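Local atomic coordinates of coat protein (Sulfolobus turreted icosahedral virus, PDB entry 2BBD), a protein that builds the icosahedral shell of an archaeal virus as its major capsid protein, with a fold related to coat proteins of bacterial and eukaryotic viruses. Residues Ile33-Ile38 against Ile131-Leu136; Tyr58-Thr63 against Val110-Met115; Ile135-Ala140 against Ala148-Thr153; Ala255-Glu260 against Ala269-Asp274. One frame throughout, in Å; residues are numbered along the deposited sequence.

Contact 1: Ile33-Ile38 against Ile131-Leu136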
loop_
_atom_site.group_PDB
_atom_site.type_symbol
_atom_site.label_atom_id
_atom_site.label_comp_id
_atom_site.label_asym_id
_atom_site.label_seq_id
_atom_site.Cartn_x
_atom_site.Cartn_y
_atom_site.Cartn_z
ATOM N N ILE A 33 11.996 -2.759 -2.135
ATOM C CA ILE A 33 12.143 -3.869 -1.218
ATOM C C ILE A 33 11.018 -4.853 -1.491
ATOM O O ILE A 33 9.850 -4.476 -1.569
ATOM C CB ILE A 33 12.051 -3.412 0.250
ATOM C CG1 ILE A 33 13.220 -2.472 0.579
ATOM C CG2 ILE A 33 12.044 -4.620 1.169
ATOM C CD1 ILE A 33 13.091 -1.798 1.946
ATOM N N ARG A 34 11.372 -6.117 -1.645
ATOM C CA ARG A 34 10.382 -7.149 -1.890
ATOM C C ARG A 34 10.289 -8.066 -0.679
ATOM O O ARG A 34 11.307 -8.430 -0.078
ATOM C CB ARG A 34 10.759 -7.970 -3.122
ATOM C CG ARG A 34 9.905 -9.213 -3.296
ATOM C CD ARG A 34 10.423 -10.094 -4.420
ATOM N NE ARG A 34 10.211 -9.500 -5.733
ATOM C CZ ARG A 34 10.678 -10.017 -6.865
ATOM N NH1 ARG A 34 11.389 -11.141 -6.835
ATOM N NH2 ARG A 34 10.426 -9.422 -8.025
ATOM N N VAL A 35 9.060 -8.420 -0.326
ATOM C CA VAL A 35 8.783 -9.304 0.792
ATOM C C VAL A 35 7.972 -10.489 0.265
ATOM O O VAL A 35 6.963 -10.301 -0.420
ATOM C CB VAL A 35 7.947 -8.587 1.893
ATOM C CG1 VAL A 35 7.587 -9.570 2.993
ATOM C CG2 VAL A 35 8.727 -7.407 2.484
ATOM N N GLN A 36 8.426 -11.703 0.562
ATOM C CA GLN A 36 7.704 -12.903 0.151
ATOM C C GLN A 36 7.489 -13.808 1.358
ATOM O O GLN A 36 8.451 -14.187 2.048
ATOM C CB GLN A 36 8.467 -13.676 -0.929
ATOM C CG GLN A 36 8.807 -12.873 -2.171
ATOM C CD GLN A 36 9.724 -13.630 -3.119
ATOM O OE1 GLN A 36 9.265 -14.322 -4.031
ATOM N NE2 GLN A 36 11.028 -13.516 -2.895
ATOM N N LEU A 37 6.224 -14.121 1.629
ATOM C CA LEU A 37 5.862 -15.010 2.722
ATOM C C LEU A 37 5.693 -16.341 2.003
ATOM O O LEU A 37 4.753 -16.528 1.234
ATOM C CB LEU A 37 4.549 -14.563 3.376
ATOM C CG LEU A 37 3.994 -15.483 4.471
ATOM C CD1 LEU A 37 5.005 -15.589 5.601
ATOM C CD2 LEU A 37 2.652 -14.940 5.001
ATOM N N ILE A 38 6.620 -17.259 2.250
ATOM C CA ILE A 38 6.624 -18.546 1.566
ATOM C C ILE A 38 6.701 -19.730 2.526
ATOM O O ILE A 38 7.516 -19.742 3.454
ATOM C CB ILE A 38 7.832 -18.610 0.602
ATOM C CG1 ILE A 38 7.804 -17.394 -0.334
ATOM C CG2 ILE A 38 7.828 -19.928 -0.167
ATOM C CD1 ILE A 38 9.048 -17.227 -1.182
ATOM N N ILE A 131 17.391 1.834 8.784
ATOM C CA ILE A 131 16.211 1.603 7.963
ATOM C C ILE A 131 15.605 0.312 8.517
ATOM O O ILE A 131 16.252 -0.735 8.507
ATOM C CB ILE A 131 16.570 1.380 6.486
ATOM C CG1 ILE A 131 17.376 2.573 5.952
ATOM C CG2 ILE A 131 15.289 1.204 5.668
ATOM C CD1 ILE A 131 17.888 2.388 4.522
ATOM N N ILE A 132 14.373 0.388 9.006
ATOM C CA ILE A 132 13.716 -0.782 9.578
ATOM C C ILE A 132 12.368 -1.113 8.958
ATOM O O ILE A 132 11.489 -0.259 8.885
ATOM C CB ILE A 132 13.493 -0.601 11.107
ATOM C CG1 ILE A 132 14.839 -0.456 11.823
ATOM C CG2 ILE A 132 12.721 -1.792 11.669
ATOM C CD1 ILE A 132 14.703 -0.030 13.270
ATOM N N LEU A 133 12.219 -2.357 8.508
ATOM C CA LEU A 133 10.953 -2.826 7.957
ATOM C C LEU A 133 10.317 -3.677 9.057
ATOM O O LEU A 133 10.805 -4.755 9.379
ATOM C CB LEU A 133 11.169 -3.684 6.709
ATOM C CG LEU A 133 9.910 -4.430 6.234
ATOM C CD1 LEU A 133 8.828 -3.446 5.796
ATOM C CD2 LEU A 133 10.272 -5.349 5.091
ATOM N N SER A 134 9.237 -3.184 9.644
ATOM C CA SER A 134 8.569 -3.923 10.695
ATOM C C SER A 134 7.351 -4.662 10.152
ATOM O O SER A 134 6.472 -4.072 9.528
ATOM C CB SER A 134 8.153 -2.975 11.819
ATOM O OG SER A 134 9.278 -2.264 12.311
ATOM N N ILE A 135 7.315 -5.969 10.369
ATOM C CA ILE A 135 6.177 -6.753 9.910
ATOM C C ILE A 135 5.427 -7.277 11.116
ATOM O O ILE A 135 5.955 -8.103 11.867
ATOM C CB ILE A 135 6.604 -7.968 9.056
ATOM C CG1 ILE A 135 7.466 -7.510 7.886
ATOM C CG2 ILE A 135 5.357 -8.702 8.513
ATOM C CD1 ILE A 135 8.044 -8.664 7.085
ATOM N N LEU A 136 4.218 -6.765 11.326
ATOM C CA LEU A 136 3.373 -7.246 12.413
ATOM C C LEU A 136 2.515 -8.319 11.753
ATOM O O LEU A 136 1.672 -8.021 10.893
ATOM C CB LEU A 136 2.486 -6.132 12.972
ATOM C CG LEU A 136 1.415 -6.594 13.988
ATOM C CD1 LEU A 136 2.051 -7.298 15.206
ATOM C CD2 LEU A 136 0.613 -5.387 14.420
#
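No flat group takes part where Val35, Ile33, Leu133 and Ile135 meet: there is neither ring face nor amide edge, just branched aliphatic carbons facing each other. Rings come in from neighbouring strands: Phe150 and Phe118 both pack on Val35. Val35 and Leu133 come at each other tip to tip, with CG2 of Val35 3.7 Å from CD2 of Leu133. Leu133 gets its tip this far out because CG stands opposite the backbone N (chi1 169°). That same CD2 also looks toward Ile33, more loosely, with CG2 of Ile33 at 4.4 Å from CD2 of Leu133. The other branch of Val35 serves a second partner, CG1 lying 4.2 Å from CD1 of Ile135. One valine thus spreads its two methyls over two residues of the opposing strand. Nothing polar crosses here; the backbone of 33-38 bonds instead to the strands at its flanks, Ile33 to Phe118 and Arg34 to Thr153. The two strand axes come within 11.0 Å and run in similar directions, turned by -26°. That spacing and modest twist mark two facing sheets of a beta sandwich, here the buried interior of a viral jelly roll.

Contact 2: Tyr58-Thr63 against Val110-Met115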
loop_
_atom_site.group_PDB
_atom_site.type_symbol
_atom_site.label_atom_id
_atom_site.label_comp_id
_atom_site.label_asym_id
_atom_site.label_seq_id
_atom_site.Cartn_x
_atom_site.Cartn_y
_atom_site.Cartn_z
ATOM N N TYR A 58 -3.526 -12.103 1.922
ATOM C CA TYR A 58 -2.812 -10.873 2.258
ATOM C C TYR A 58 -2.927 -10.475 3.720
ATOM O O TYR A 58 -1.999 -9.864 4.259
ATOM C CB TYR A 58 -3.282 -9.702 1.391
ATOM C CG TYR A 58 -2.920 -9.849 -0.065
ATOM C CD1 TYR A 58 -1.592 -10.017 -0.460
ATOM C CD2 TYR A 58 -3.901 -9.806 -1.052
ATOM C CE1 TYR A 58 -1.255 -10.135 -1.802
ATOM C CE2 TYR A 58 -3.573 -9.923 -2.397
ATOM C CZ TYR A 58 -2.253 -10.086 -2.764
ATOM O OH TYR A 58 -1.929 -10.189 -4.090
ATOM N N ASN A 59 -4.054 -10.800 4.361
ATOM C CA ASN A 59 -4.215 -10.439 5.763
ATOM C C ASN A 59 -3.445 -11.350 6.731
ATOM O O ASN A 59 -3.673 -11.320 7.946
ATOM C CB ASN A 59 -5.697 -10.364 6.153
ATOM C CG ASN A 59 -6.411 -11.694 6.052
ATOM O OD1 ASN A 59 -5.831 -12.711 5.676
ATOM N ND2 ASN A 59 -7.689 -11.689 6.392
ATOM N N LEU A 60 -2.548 -12.173 6.193
ATOM C CA LEU A 60 -1.707 -13.012 7.050
ATOM C C LEU A 60 -0.645 -12.081 7.648
ATOM O O LEU A 60 0.126 -12.469 8.535
ATOM C CB LEU A 60 -1.053 -14.145 6.258
ATOM C CG LEU A 60 -1.989 -15.304 5.884
ATOM C CD1 LEU A 60 -1.190 -16.374 5.151
ATOM C CD2 LEU A 60 -2.625 -15.891 7.145
ATOM N N VAL A 61 -0.599 -10.855 7.122
ATOM C CA VAL A 61 0.281 -9.820 7.649
ATOM C C VAL A 61 -0.695 -8.738 8.060
ATOM O O VAL A 61 -1.515 -8.297 7.247
ATOM C CB VAL A 61 1.265 -9.225 6.596
ATOM C CG1 VAL A 61 1.771 -7.868 7.082
ATOM C CG2 VAL A 61 2.482 -10.145 6.411
ATOM N N GLN A 62 -0.652 -8.343 9.329
ATOM C CA GLN A 62 -1.547 -7.303 9.804
ATOM C C GLN A 62 -1.095 -5.941 9.270
ATOM O O GLN A 62 -1.866 -5.253 8.601
ATOM C CB GLN A 62 -1.606 -7.289 11.336
ATOM C CG GLN A 62 -2.598 -6.275 11.899
ATOM C CD GLN A 62 -2.987 -6.559 13.344
ATOM O OE1 GLN A 62 -3.453 -7.657 13.665
ATOM N NE2 GLN A 62 -2.809 -5.563 14.221
ATOM N N THR A 63 0.149 -5.550 9.553
ATOM C CA THR A 63 0.650 -4.262 9.067
ATOM C C THR A 63 2.131 -4.275 8.704
ATOM O O THR A 63 2.919 -5.046 9.260
ATOM C CB THR A 63 0.463 -3.126 10.111
ATOM O OG1 THR A 63 1.289 -3.392 11.247
ATOM C CG2 THR A 63 -0.981 -3.015 10.564
ATOM N N VAL A 110 -1.414 -27.038 1.942
ATOM C CA VAL A 110 -1.338 -26.367 0.651
ATOM C C VAL A 110 -0.148 -25.404 0.649
ATOM O O VAL A 110 0.342 -24.992 1.714
ATOM C CB VAL A 110 -2.664 -25.597 0.302
ATOM C CG1 VAL A 110 -3.807 -26.597 0.088
ATOM C CG2 VAL A 110 -3.022 -24.607 1.396
ATOM N N ASN A 111 0.327 -25.061 -0.546
ATOM C CA ASN A 111 1.475 -24.167 -0.671
ATOM C C ASN A 111 1.097 -22.715 -0.401
ATOM O O ASN A 111 0.040 -22.252 -0.813
ATOM C CB ASN A 111 2.089 -24.270 -2.074
ATOM C CG ASN A 111 2.405 -25.696 -2.470
ATOM O OD1 ASN A 111 3.000 -26.444 -1.695
ATOM N ND2 ASN A 111 2.019 -26.079 -3.691
ATOM N N LEU A 112 1.982 -22.005 0.291
ATOM C CA LEU A 112 1.772 -20.601 0.606
ATOM C C LEU A 112 2.866 -19.761 -0.067
ATOM O O LEU A 112 4.062 -20.055 0.070
ATOM C CB LEU A 112 1.811 -20.398 2.123
ATOM C CG LEU A 112 1.816 -18.977 2.698
ATOM C CD1 LEU A 112 0.479 -18.261 2.438
ATOM C CD2 LEU A 112 2.077 -19.083 4.183
ATOM N N ASN A 113 2.448 -18.728 -0.799
ATOM C CA ASN A 113 3.377 -17.830 -1.487
ATOM C C ASN A 113 2.678 -16.504 -1.765
ATOM O O ASN A 113 1.908 -16.372 -2.721
ATOM C CB ASN A 113 3.876 -18.459 -2.796
ATOM C CG ASN A 113 4.791 -17.522 -3.592
ATOM O OD1 ASN A 113 5.270 -16.517 -3.076
ATOM N ND2 ASN A 113 5.037 -17.861 -4.850
ATOM N N VAL A 114 2.949 -15.537 -0.893
ATOM C CA VAL A 114 2.377 -14.203 -0.963
ATOM C C VAL A 114 3.492 -13.166 -1.122
ATOM O O VAL A 114 4.519 -13.223 -0.436
ATOM C CB VAL A 114 1.587 -13.887 0.325
ATOM C CG1 VAL A 114 0.797 -12.583 0.159
ATOM C CG2 VAL A 114 0.654 -15.057 0.663
HETATM N N MSE A 115 3.281 -12.209 -2.016
HETATM C CA MSE A 115 4.282 -11.183 -2.257
HETATM C C MSE A 115 3.772 -9.754 -2.097
HETATM O O MSE A 115 2.602 -9.456 -2.380
HETATM C CB MSE A 115 4.860 -11.346 -3.663
HETATM C CG MSE A 115 6.055 -10.447 -3.927
HETATM SE SE MSE A 115 6.679 -10.554 -5.749
HETATM C CE MSE A 115 7.775 -12.142 -5.620
#
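Tyr58 and Leu60 both reach strand residues 110-115, Tyr58 at Val114 and Leu60 at Leu112, and most of what they find there is apolar. The Tyr58 ring slants across Val114: CG1 of Val114 sits 3.6 Å from CD1 of Tyr58 and nearly as close to CE1, so the methyl rests against one ortho-meta bond. Val114 offers this methyl because CG1 lies opposite its own backbone N (chi1 -171°). Two residues on, Leu60 and Leu112 reach toward each other end to end, CD1 of Leu60 being 3.7 Å from CD1 of Leu112.

Polar surroundings are fewer. The carbonyl of Met115, a selenomethionine in this crystal, approaches the Tyr58 ring at its edge and close to its plane, O of Met115 lying 4.0 Å from CE1 of Tyr58. The phenol oxygen goes further and is hydrogen-bonded to OD1 of Asn94, which pins the far end of the ring. Within 58-63 itself, a weak bond from N of Val61 to O of Tyr58, 3.3 Å long, helps close the short 3-10 turn that carries both side chains.

Straight after that turn the chain enters strand 61-68, where Gln62 and Thr63 both face Leu136 in a classic beta bulge. Leu60 also touches Leu37, and its carbonyl accepts a bond from Trp14 NE1. The turn therefore lies between strand 61-68, which pairs with 131-137, and strand 108-123, which pairs with 29-43 in the facing sheet, its side chains packed on the latter pair.

Contact 3: Ile135-Ala140 against Ala148-Thr153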
loop_
_atom_site.group_PDB
_atom_site.type_symbol
_atom_site.label_atom_id
_atom_site.label_comp_id
_atom_site.label_asym_id
_atom_site.label_seq_id
_atom_site.Cartn_x
_atom_site.Cartn_y
_atom_site.Cartn_z
ATOM N N ILE A 135 7.315 -5.969 10.369
ATOM C CA ILE A 135 6.177 -6.753 9.910
ATOM C C ILE A 135 5.427 -7.277 11.116
ATOM O O ILE A 135 5.955 -8.103 11.867
ATOM C CB ILE A 135 6.604 -7.968 9.056
ATOM C CG1 ILE A 135 7.466 -7.510 7.886
ATOM C CG2 ILE A 135 5.357 -8.702 8.513
ATOM C CD1 ILE A 135 8.044 -8.664 7.085
ATOM N N LEU A 136 4.218 -6.765 11.326
ATOM C CA LEU A 136 3.373 -7.246 12.413
ATOM C C LEU A 136 2.515 -8.319 11.753
ATOM O O LEU A 136 1.672 -8.021 10.893
ATOM C CB LEU A 136 2.486 -6.132 12.972
ATOM C CG LEU A 136 1.415 -6.594 13.988
ATOM C CD1 LEU A 136 2.051 -7.298 15.206
ATOM C CD2 LEU A 136 0.613 -5.387 14.420
ATOM N N THR A 137 2.748 -9.574 12.120
ATOM C CA THR A 137 1.991 -10.655 11.514
ATOM C C THR A 137 0.546 -10.672 11.964
ATOM O O THR A 137 0.207 -10.149 13.028
ATOM C CB THR A 137 2.590 -12.017 11.838
ATOM O OG1 THR A 137 2.567 -12.215 13.260
ATOM C CG2 THR A 137 4.024 -12.111 11.294
ATOM N N GLY A 138 -0.303 -11.275 11.140
ATOM C CA GLY A 138 -1.705 -11.383 11.475
ATOM C C GLY A 138 -1.937 -12.667 12.255
ATOM O O GLY A 138 -1.028 -13.187 12.901
ATOM N N GLN A 139 -3.153 -13.187 12.181
ATOM C CA GLN A 139 -3.522 -14.410 12.888
ATOM C C GLN A 139 -3.663 -15.563 11.884
ATOM O O GLN A 139 -3.816 -15.338 10.685
ATOM C CB GLN A 139 -4.848 -14.167 13.607
ATOM C CG GLN A 139 -5.103 -14.991 14.860
ATOM C CD GLN A 139 -4.163 -14.672 16.001
ATOM O OE1 GLN A 139 -3.969 -13.512 16.367
ATOM N NE2 GLN A 139 -3.582 -15.708 16.579
ATOM N N ALA A 140 -3.603 -16.800 12.362
ATOM C CA ALA A 140 -3.756 -17.947 11.471
ATOM C C ALA A 140 -5.242 -18.178 11.231
ATOM O O ALA A 140 -6.057 -17.984 12.133
ATOM C CB ALA A 140 -3.137 -19.185 12.100
ATOM N N ALA A 148 5.731 -21.123 7.571
ATOM C CA ALA A 148 6.420 -20.313 6.571
ATOM C C ALA A 148 7.380 -19.269 7.155
ATOM O O ALA A 148 7.459 -19.072 8.373
ATOM C CB ALA A 148 5.368 -19.617 5.685
ATOM N N SER A 149 8.088 -18.590 6.257
ATOM C CA SER A 149 9.049 -17.548 6.615
ATOM C C SER A 149 9.002 -16.407 5.596
ATOM O O SER A 149 8.587 -16.594 4.443
ATOM C CB SER A 149 10.479 -18.112 6.634
ATOM O OG SER A 149 10.658 -19.101 7.632
ATOM N N PHE A 150 9.444 -15.230 6.032
ATOM C CA PHE A 150 9.505 -14.063 5.175
ATOM C C PHE A 150 10.888 -13.957 4.577
ATOM O O PHE A 150 11.888 -14.023 5.305
ATOM C CB PHE A 150 9.249 -12.779 5.955
ATOM C CG PHE A 150 7.839 -12.621 6.431
ATOM C CD1 PHE A 150 7.492 -12.948 7.736
ATOM C CD2 PHE A 150 6.862 -12.102 5.583
ATOM C CE1 PHE A 150 6.185 -12.752 8.195
ATOM C CE2 PHE A 150 5.558 -11.904 6.030
ATOM C CZ PHE A 150 5.220 -12.228 7.341
ATOM N N TYR A 151 10.929 -13.785 3.256
ATOM C CA TYR A 151 12.164 -13.612 2.507
ATOM C C TYR A 151 12.203 -12.161 2.041
ATOM O O TYR A 151 11.232 -11.651 1.472
ATOM C CB TYR A 151 12.202 -14.554 1.304
ATOM C CG TYR A 151 12.224 -16.002 1.705
ATOM C CD1 TYR A 151 11.088 -16.609 2.231
ATOM C CD2 TYR A 151 13.398 -16.758 1.605
ATOM C CE1 TYR A 151 11.110 -17.933 2.653
ATOM C CE2 TYR A 151 13.436 -18.088 2.027
ATOM C CZ TYR A 151 12.287 -18.666 2.550
ATOM O OH TYR A 151 12.308 -19.968 2.985
ATOM N N ILE A 152 13.326 -11.499 2.293
ATOM C CA ILE A 152 13.495 -10.102 1.936
ATOM C C ILE A 152 14.430 -9.927 0.745
ATOM O O ILE A 152 15.543 -10.453 0.738
ATOM C CB ILE A 152 14.070 -9.314 3.118
ATOM C CG1 ILE A 152 13.225 -9.560 4.369
ATOM C CG2 ILE A 152 14.163 -7.835 2.762
ATOM C CD1 ILE A 152 11.737 -9.177 4.236
ATOM N N THR A 153 13.979 -9.191 -0.267
ATOM C CA THR A 153 14.810 -8.966 -1.443
ATOM C C THR A 153 14.917 -7.470 -1.716
ATOM O O THR A 153 13.922 -6.765 -1.785
ATOM C CB THR A 153 14.246 -9.681 -2.662
ATOM O OG1 THR A 153 14.215 -11.088 -2.404
ATOM C CG2 THR A 153 15.114 -9.430 -3.869
#
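Phe150 packs its ring under Ile135 and edge-on to Thr137 inside a jelly-roll sandwich, where strands 131-137 and 145-158, consecutive in the chain, belong to facing sheets. It is the first residue of 148-153 to reach across. Its CB already heads for the other sheet, and chi1 of -70° sets CG beside the backbone N. Over one face comes CD1 of Ile135 in a CH-pi contact, 4.1 Å from the centroid of the Phe150 ring and 16° off the normal. The same isoleucine uses a second methyl farther out, with CG2 of Ile135 3.7 Å from CZ of Phe150. At the edge, near the ring plane, CG2 of Thr137 lies 3.8 Å from CE1 of Phe150. Thr137 can present a methyl here because its hydroxyl is turned elsewhere, OG1 accepting from Thr18 N and giving to Thr15 O. The ring is thus walled by carbon on this side, and Val61, Ile20, Val35 and Leu37 continue the apolar surround.

A backbone bond between Tyr151 and Gln36 places the strand beside 29-43. Ile152 lies at the fringe, its side chain coming no nearer than 4.7 Å to the other segment and packing on Ile22, Leu8 and Val35. Thr153 faces strand 2-13, where its OG1 is hydrogen-bonded to OG1 of Thr7.

Contact 4: Ala255-Glu260 against Ala269-Asp274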
loop_
_atom_site.group_PDB
_atom_site.type_symbol
_atom_site.label_atom_id
_atom_site.label_comp_id
_atom_site.label_asym_id
_atom_site.label_seq_id
_atom_site.Cartn_x
_atom_site.Cartn_y
_atom_site.Cartn_z
ATOM N N ALA A 255 -14.332 0.395 -13.925
ATOM C CA ALA A 255 -14.167 0.219 -15.368
ATOM C C ALA A 255 -12.891 0.927 -15.802
ATOM O O ALA A 255 -12.159 0.444 -16.663
ATOM C CB ALA A 255 -15.372 0.793 -16.115
ATOM N N GLU A 256 -12.641 2.083 -15.196
ATOM C CA GLU A 256 -11.451 2.882 -15.473
ATOM C C GLU A 256 -10.202 2.108 -15.042
ATOM O O GLU A 256 -9.185 2.131 -15.737
ATOM C CB GLU A 256 -11.524 4.212 -14.715
ATOM C CG GLU A 256 -10.381 5.168 -15.019
ATOM C CD GLU A 256 -10.610 6.558 -14.455
ATOM O OE1 GLU A 256 -10.630 6.712 -13.219
ATOM O OE2 GLU A 256 -10.775 7.506 -15.255
ATOM N N ASN A 257 -10.292 1.436 -13.892
ATOM C CA ASN A 257 -9.189 0.626 -13.360
ATOM C C ASN A 257 -8.920 -0.539 -14.310
ATOM O O ASN A 257 -7.769 -0.901 -14.554
ATOM C CB ASN A 257 -9.546 0.051 -11.985
ATOM C CG ASN A 257 -9.692 1.114 -10.918
ATOM O OD1 ASN A 257 -10.217 0.845 -9.838
ATOM N ND2 ASN A 257 -9.223 2.326 -11.207
ATOM N N GLN A 258 -9.994 -1.129 -14.828
ATOM C CA GLN A 258 -9.901 -2.249 -15.757
ATOM C C GLN A 258 -9.045 -1.849 -16.949
ATOM O O GLN A 258 -8.173 -2.597 -17.391
ATOM C CB GLN A 258 -11.296 -2.632 -16.244
ATOM C CG GLN A 258 -11.340 -3.747 -17.273
ATOM C CD GLN A 258 -11.382 -5.116 -16.639
ATOM O OE1 GLN A 258 -12.259 -5.404 -15.816
ATOM N NE2 GLN A 258 -10.441 -5.976 -17.018
ATOM N N ALA A 259 -9.303 -0.658 -17.473
ATOM C CA ALA A 259 -8.559 -0.162 -18.620
ATOM C C ALA A 259 -7.132 0.142 -18.201
ATOM O O ALA A 259 -6.178 -0.290 -18.844
ATOM C CB ALA A 259 -9.226 1.092 -19.170
ATOM N N GLU A 260 -6.997 0.877 -17.105
ATOM C CA GLU A 260 -5.692 1.263 -16.600
ATOM C C GLU A 260 -4.783 0.101 -16.191
ATOM O O GLU A 260 -3.653 0.004 -16.667
ATOM C CB GLU A 260 -5.862 2.215 -15.413
ATOM C CG GLU A 260 -4.562 2.544 -14.693
ATOM C CD GLU A 260 -3.778 3.671 -15.345
ATOM O OE1 GLU A 260 -3.640 3.676 -16.589
ATOM O OE2 GLU A 260 -3.290 4.552 -14.603
ATOM N N ALA A 269 -15.911 -4.086 -3.799
ATOM C CA ALA A 269 -15.765 -2.984 -2.846
ATOM C C ALA A 269 -14.413 -2.296 -2.839
ATOM O O ALA A 269 -14.078 -1.594 -1.881
ATOM C CB ALA A 269 -16.104 -3.473 -1.433
ATOM N N SER A 270 -13.645 -2.475 -3.910
ATOM C CA SER A 270 -12.322 -1.868 -4.000
ATOM C C SER A 270 -12.145 -1.098 -5.304
ATOM O O SER A 270 -12.593 -1.547 -6.356
ATOM C CB SER A 270 -11.241 -2.951 -3.928
ATOM O OG SER A 270 -11.288 -3.786 -5.078
ATOM N N ALA A 271 -11.480 0.051 -5.223
ATOM C CA ALA A 271 -11.213 0.864 -6.407
ATOM C C ALA A 271 -10.025 1.804 -6.199
ATOM O O ALA A 271 -9.696 2.187 -5.074
ATOM C CB ALA A 271 -12.468 1.667 -6.798
ATOM N N ILE A 272 -9.370 2.161 -7.298
ATOM C CA ILE A 272 -8.237 3.068 -7.246
ATOM C C ILE A 272 -8.520 4.370 -7.987
ATOM O O ILE A 272 -9.066 4.368 -9.092
ATOM C CB ILE A 272 -6.986 2.436 -7.860
ATOM C CG1 ILE A 272 -6.497 1.277 -6.973
ATOM C CG2 ILE A 272 -5.914 3.500 -8.035
ATOM C CD1 ILE A 272 -5.355 0.473 -7.567
ATOM N N ILE A 273 -8.146 5.479 -7.361
ATOM C CA ILE A 273 -8.314 6.796 -7.958
ATOM C C ILE A 273 -6.958 7.333 -8.374
ATOM O O ILE A 273 -6.160 7.727 -7.521
ATOM C CB ILE A 273 -8.907 7.835 -6.970
ATOM C CG1 ILE A 273 -10.339 7.468 -6.595
ATOM C CG2 ILE A 273 -8.838 9.226 -7.583
ATOM C CD1 ILE A 273 -10.423 6.398 -5.536
ATOM N N ASP A 274 -6.685 7.337 -9.673
ATOM C CA ASP A 274 -5.430 7.891 -10.160
ATOM C C ASP A 274 -5.696 9.371 -10.379
ATOM O O ASP A 274 -6.325 9.764 -11.361
ATOM C CB ASP A 274 -5.001 7.222 -11.466
ATOM C CG ASP A 274 -4.545 5.788 -11.263
ATOM O OD1 ASP A 274 -5.382 4.869 -11.341
ATOM O OD2 ASP A 274 -3.344 5.584 -11.007
HETATM O O HOH W 1 -8.931 5.950 -11.273
HETATM O O HOH W 2 -11.350 -1.782 -9.562
HETATM O O HOH W 3 -7.412 3.940 -12.813
#
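Asn257 lays its side-chain amide against the backbone of Ile272 and makes two hydrogen bonds to it. N of Ile272 gives to OD1 of Asn257 at 3.0 Å, almost straight at 173°, though tilted 27° from the amide's carbonyl plane. In return ND2 of Asn257 gives to O of Ile272 at 2.9 Å. The pair fixes the amide's rotation, and the whole exchange imitates what a neighbouring strand would offer.

Water extends the match. One molecule gives to O of Ile272 and to OE1 of Glu256 and accepts from N of Asp274; another accepts the second hydrogen of Asn257 ND2 and gives to OD1 of Asp274. Farther along, OE2 of Glu260 and OD2 of Asp274 come within 3.7 Å, their carboxylate planes 83° apart. This like-charge approach is presumably eased by salt bridges from Arg276 to Glu260 and from Arg213 to Asp274, while Tyr261 OH bonds Asp274 OD1.

Ala271 and Ile273 pair with strand 210-219, so Asn257 takes the opposite edge of strand 270-284. Helix 250-261 thereby covers the rim of a sheet, linking strand 243-249 to strand 270-284 across the second sandwich of a double jelly roll.

How the contacts relate
Contacts 1, 2 and 3 are one neighbourhood: their centres lie 7 to 12 Å apart, and all join the five-stranded sheet to strand 131-137 or to the turn leading into strand 61-68. Contacts 1 and 3 share Ile135 and Leu136. Along the chain contact 2 is nested within the loop closed by contact 1, and contact 3 opens where contact 1 ends. Contact 4 comes last, in the C-terminal half, its centre about 27 Å from that of contact 1 and across the chain's centre. Strands 131-137 and 270-284 nevertheless belong to one eight-stranded mixed sheet, which runs from one half to the other, consistent with two jelly rolls side by side.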